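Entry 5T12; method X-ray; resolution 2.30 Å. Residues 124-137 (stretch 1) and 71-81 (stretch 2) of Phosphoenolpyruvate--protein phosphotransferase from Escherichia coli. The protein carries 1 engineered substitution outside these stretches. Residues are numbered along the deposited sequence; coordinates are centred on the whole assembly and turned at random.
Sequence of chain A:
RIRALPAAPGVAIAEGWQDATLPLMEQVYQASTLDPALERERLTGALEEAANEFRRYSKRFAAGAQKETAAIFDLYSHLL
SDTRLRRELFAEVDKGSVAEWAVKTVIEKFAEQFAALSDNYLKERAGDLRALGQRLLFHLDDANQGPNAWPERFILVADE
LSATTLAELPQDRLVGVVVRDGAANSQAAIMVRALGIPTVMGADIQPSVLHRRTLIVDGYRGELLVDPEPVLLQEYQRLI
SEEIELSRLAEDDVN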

# COMPACT_ATOMS: atom_id res chain seq x y z
N GLU A 124 1.47 13.94 -13.21
CA GLU A 124 1.13 13.49 -11.87
C GLU A 124 1.16 11.98 -11.71
O GLU A 124 1.14 11.49 -10.58
CB GLU A 124 -0.26 14.02 -11.48
CG GLU A 124 -0.65 15.33 -12.16
CD GLU A 124 0.17 16.52 -11.69
OE1 GLU A 124 0.72 16.46 -10.57
OE2 GLU A 124 0.26 17.51 -12.44
N ARG A 125 1.19 11.22 -12.81
CA ARG A 125 1.23 9.77 -12.73
C ARG A 125 2.62 9.23 -12.44
O ARG A 125 2.79 8.00 -12.40
CB ARG A 125 0.68 9.15 -14.02
CG ARG A 125 -0.80 9.41 -14.24
CD ARG A 125 -1.61 8.96 -13.03
NE ARG A 125 -2.94 9.56 -13.01
CZ ARG A 125 -4.05 8.95 -13.43
NH1 ARG A 125 -3.99 7.72 -13.91
NH2 ARG A 125 -5.22 9.58 -13.37
N ALA A 126 3.61 10.10 -12.24
CA ALA A 126 4.94 9.63 -11.88
C ALA A 126 4.93 8.89 -10.55
O ALA A 126 5.73 7.97 -10.34
CB ALA A 126 5.92 10.81 -11.83
N GLY A 127 4.03 9.28 -9.64
CA GLY A 127 3.92 8.57 -8.37
C GLY A 127 3.35 7.18 -8.52
O GLY A 127 3.70 6.27 -7.76
N ASP A 128 2.46 6.98 -9.50
CA ASP A 128 1.92 5.64 -9.75
C ASP A 128 3.02 4.67 -10.15
O ASP A 128 2.99 3.50 -9.74
CB ASP A 128 0.85 5.71 -10.84
CG ASP A 128 -0.34 6.55 -10.44
OD1 ASP A 128 -0.19 7.43 -9.57
OD2 ASP A 128 -1.44 6.33 -11.00
N LEU A 129 3.98 5.13 -10.94
CA LEU A 129 5.07 4.26 -11.37
C LEU A 129 5.90 3.79 -10.18
O LEU A 129 6.32 2.63 -10.12
CB LEU A 129 5.95 4.97 -12.40
CG LEU A 129 5.54 4.85 -13.87
CD1 LEU A 129 5.52 3.39 -14.29
CD2 LEU A 129 4.20 5.52 -14.14
N ARG A 130 6.15 4.69 -9.22
CA ARG A 130 6.88 4.28 -8.02
C ARG A 130 6.07 3.28 -7.21
O ARG A 130 6.63 2.36 -6.60
CB ARG A 130 7.22 5.51 -7.18
CG ARG A 130 8.08 6.54 -7.90
CD ARG A 130 8.66 7.57 -6.95
NE ARG A 130 9.42 8.59 -7.66
CZ ARG A 130 10.68 8.44 -8.05
NH1 ARG A 130 11.33 7.31 -7.79
NH2 ARG A 130 11.30 9.42 -8.69
N ALA A 131 4.74 3.45 -7.18
CA ALA A 131 3.89 2.49 -6.49
C ALA A 131 3.96 1.12 -7.14
O ALA A 131 4.03 0.09 -6.45
CB ALA A 131 2.45 3.00 -6.46
N LEU A 132 3.94 1.07 -8.48
CA LEU A 132 4.10 -0.20 -9.18
C LEU A 132 5.45 -0.83 -8.88
O LEU A 132 5.56 -2.05 -8.74
CB LEU A 132 3.91 -0.00 -10.68
CG LEU A 132 2.52 -0.26 -11.26
CD1 LEU A 132 1.49 0.69 -10.67
CD2 LEU A 132 2.54 -0.15 -12.78
N GLY A 133 6.50 -0.00 -8.80
CA GLY A 133 7.80 -0.52 -8.40
C GLY A 133 7.80 -1.03 -6.97
O GLY A 133 8.39 -2.07 -6.68
N GLN A 134 7.13 -0.31 -6.07
CA GLN A 134 6.98 -0.79 -4.70
C GLN A 134 6.28 -2.14 -4.66
O GLN A 134 6.66 -3.03 -3.89
CB GLN A 134 6.20 0.24 -3.87
CG GLN A 134 6.99 1.48 -3.51
CD GLN A 134 7.70 1.35 -2.18
OE1 GLN A 134 8.91 1.15 -2.12
NE2 GLN A 134 6.94 1.46 -1.09
N ARG A 135 5.25 -2.32 -5.50
CA ARG A 135 4.54 -3.59 -5.53
C ARG A 135 5.39 -4.69 -6.14
O ARG A 135 5.32 -5.85 -5.71
CB ARG A 135 3.23 -3.43 -6.31
CG ARG A 135 2.20 -4.50 -6.01
CD ARG A 135 1.80 -4.46 -4.54
NE ARG A 135 0.94 -5.57 -4.17
CZ ARG A 135 0.57 -5.85 -2.93
NH1 ARG A 135 0.99 -5.09 -1.92
NH2 ARG A 135 -0.22 -6.89 -2.68
N LEU A 136 6.22 -4.35 -7.13
CA LEU A 136 7.15 -5.33 -7.70
C LEU A 136 8.12 -5.83 -6.63
O LEU A 136 8.37 -7.04 -6.53
CB LEU A 136 7.90 -4.71 -8.87
CG LEU A 136 7.50 -5.16 -10.28
CD1 LEU A 136 5.99 -5.21 -10.41
CD2 LEU A 136 8.09 -4.23 -11.33
N LEU A 137 8.67 -4.92 -5.83
CA LEU A 137 9.55 -5.32 -4.74
C LEU A 137 8.80 -6.11 -3.68
O LEU A 137 9.39 -6.96 -3.00
CB LEU A 137 10.20 -4.08 -4.11
CG LEU A 137 11.09 -3.23 -5.02
CD1 LEU A 137 11.60 -2.01 -4.27
CD2 LEU A 137 12.25 -4.06 -5.54
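Stretch 2 71-81: AIFDLYSHLLS

Stretch 2 packs on stretch 1 as one helix crossing another through a small, mainly leucine-lined contact that also holds one tyrosine–aspartate hydrogen bond. Stretch 2 is helical, continuing a helix that begins earlier in the chain, with phi between -63° and -77° and psi between -25° and -44° over residues 71 to 80. In stretch 1 the helix runs from 126 to 137 and continues beyond it. The N-to-C directions of the two helices make an angle of 60°, with a signed crossing angle of -60°, so the chains run obliquely in broadly the same sense. Their axes come no nearer than 12.1 Å, a wide spacing that leaves side chains to bridge the gap; even at the point of closest backbone register, L132 CA and Y76 CA are 8.3 Å apart. The two stretches together bury 409 Å².

Y76 and L132 form the centre of this contact and lose the most surface to it. The CA-to-CB bonds of both point toward the opposing helix, and L132 CD1 lies over one face of the tyrosine ring, 3.9 Å from Y76 CD2. The same ring carries its hydroxyl to D128, one helical turn before L132, where Y76 OH donates a hydrogen bond to D128 OD2 at 2.8 Å. D128 OD2 lies at the ring edge, near its plane, so a single side chain meets an apolar partner through its face and a carboxylate through its hydroxyl. This bond gives the buried D128 a polar partner within the interface.

On the C-terminal side of Y76, stretch 2 contributes L79 and L80. L132 CD2 touches both, at 4.1 Å from L79 CD2 and 4.2 Å from L80 CG. The CA-to-CB bond of L129 points sideways relative to stretch 2, but the end of the side chain comes nearer, and L129 CD1 lies 4.1 Å from L79 CD2. One turn beyond L132, L136 CD1 reaches L80 CD2 at 3.6 Å. L129, L132 and L136 (i, i+3, i+7) thus meet Y76, L79 and L80 (i, i+3, i+4), the spacing of a helix face, with L132 shared between Y76, L79 and L80.

At the other end, R125 precedes the helix of stretch 1 and extends along the N-terminal part of stretch 2. R125 NH1 approaches I72 CD1 at 3.6 Å, one turn before Y76, while R125 CD lies 3.9 Å from Y76 OH. No hydrogen bond joins R125 to stretch 2; Y76 OH lies at the edge of its guanidinium, near the plane.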

# COMPACT_ATOMS: atom_id res chain seq x y z
N ALA A 71 -10.53 1.04 -14.36
CA ALA A 71 -9.88 1.32 -15.64
C ALA A 71 -8.39 1.56 -15.47
O ALA A 71 -7.58 1.06 -16.26
CB ALA A 71 -10.54 2.52 -16.32
N ILE A 72 -8.00 2.33 -14.45
CA ILE A 72 -6.59 2.61 -14.23
C ILE A 72 -5.84 1.34 -13.87
O ILE A 72 -4.72 1.09 -14.35
CB ILE A 72 -6.42 3.69 -13.14
CG1 ILE A 72 -7.11 4.99 -13.56
CG2 ILE A 72 -4.95 3.95 -12.86
CD1 ILE A 72 -6.90 6.13 -12.59
N PHE A 73 -6.44 0.49 -13.02
CA PHE A 73 -5.82 -0.78 -12.69
C PHE A 73 -5.78 -1.72 -13.89
O PHE A 73 -4.92 -2.60 -13.96
CB PHE A 73 -6.56 -1.44 -11.53
CG PHE A 73 -5.94 -1.17 -10.19
CD1 PHE A 73 -5.93 0.11 -9.65
CD2 PHE A 73 -5.36 -2.20 -9.46
CE1 PHE A 73 -5.36 0.35 -8.41
CE2 PHE A 73 -4.78 -1.96 -8.23
CZ PHE A 73 -4.78 -0.68 -7.70
N ASP A 74 -6.70 -1.55 -14.84
CA ASP A 74 -6.68 -2.37 -16.05
C ASP A 74 -5.50 -2.00 -16.94
O ASP A 74 -4.81 -2.89 -17.47
CB ASP A 74 -7.99 -2.23 -16.81
CG ASP A 74 -8.08 -3.17 -18.00
OD1 ASP A 74 -7.66 -4.34 -17.86
OD2 ASP A 74 -8.57 -2.75 -19.06
N LEU A 75 -5.25 -0.70 -17.12
CA LEU A 75 -4.12 -0.26 -17.93
C LEU A 75 -2.79 -0.69 -17.31
O LEU A 75 -1.87 -1.09 -18.03
CB LEU A 75 -4.16 1.25 -18.11
CG LEU A 75 -5.32 1.82 -18.93
CD1 LEU A 75 -5.23 3.34 -18.99
CD2 LEU A 75 -5.32 1.23 -20.33
N TYR A 76 -2.68 -0.60 -15.99
CA TYR A 76 -1.42 -0.95 -15.33
C TYR A 76 -1.15 -2.45 -15.39
O TYR A 76 0.01 -2.86 -15.37
CB TYR A 76 -1.42 -0.45 -13.89
CG TYR A 76 -1.26 1.05 -13.78
CD1 TYR A 76 -0.65 1.77 -14.79
CD2 TYR A 76 -1.73 1.74 -12.67
CE1 TYR A 76 -0.49 3.14 -14.71
CE2 TYR A 76 -1.58 3.11 -12.58
CZ TYR A 76 -0.96 3.80 -13.60
OH TYR A 76 -0.81 5.17 -13.51
N SER A 77 -2.20 -3.27 -15.44
CA SER A 77 -2.00 -4.70 -15.64
C SER A 77 -1.42 -4.99 -17.02
O SER A 77 -0.67 -5.96 -17.19
CB SER A 77 -3.32 -5.45 -15.44
OG SER A 77 -4.31 -4.99 -16.34
N HIS A 78 -1.76 -4.17 -18.02
CA HIS A 78 -1.17 -4.32 -19.34
C HIS A 78 0.26 -3.78 -19.38
O HIS A 78 1.12 -4.35 -20.05
CB HIS A 78 -2.04 -3.61 -20.39
CG HIS A 78 -3.37 -4.26 -20.60
ND1 HIS A 78 -4.51 -3.54 -20.86
CD2 HIS A 78 -3.74 -5.56 -20.60
CE1 HIS A 78 -5.53 -4.37 -21.01
NE2 HIS A 78 -5.08 -5.60 -20.86
N LEU A 79 0.52 -2.67 -18.67
CA LEU A 79 1.88 -2.16 -18.57
C LEU A 79 2.78 -3.16 -17.86
O LEU A 79 3.96 -3.31 -18.22
CB LEU A 79 1.88 -0.82 -17.83
CG LEU A 79 3.24 -0.17 -17.55
CD1 LEU A 79 3.92 0.23 -18.85
CD2 LEU A 79 3.08 1.02 -16.62
N LEU A 80 2.25 -3.87 -16.87
CA LEU A 80 3.05 -4.84 -16.13
C LEU A 80 3.34 -6.09 -16.95
O LEU A 80 4.34 -6.78 -16.70
CB LEU A 80 2.35 -5.22 -14.82
CG LEU A 80 2.48 -4.22 -13.68
CD1 LEU A 80 1.55 -4.58 -12.53
CD2 LEU A 80 3.92 -4.16 -13.20
N SER A 81 2.50 -6.39 -17.94
CA SER A 81 2.68 -7.56 -18.79
C SER A 81 3.30 -7.21 -20.14
O SER A 81 3.36 -8.07 -21.03
CB SER A 81 1.34 -8.27 -19.00
OG SER A 81 0.35 -7.35 -19.42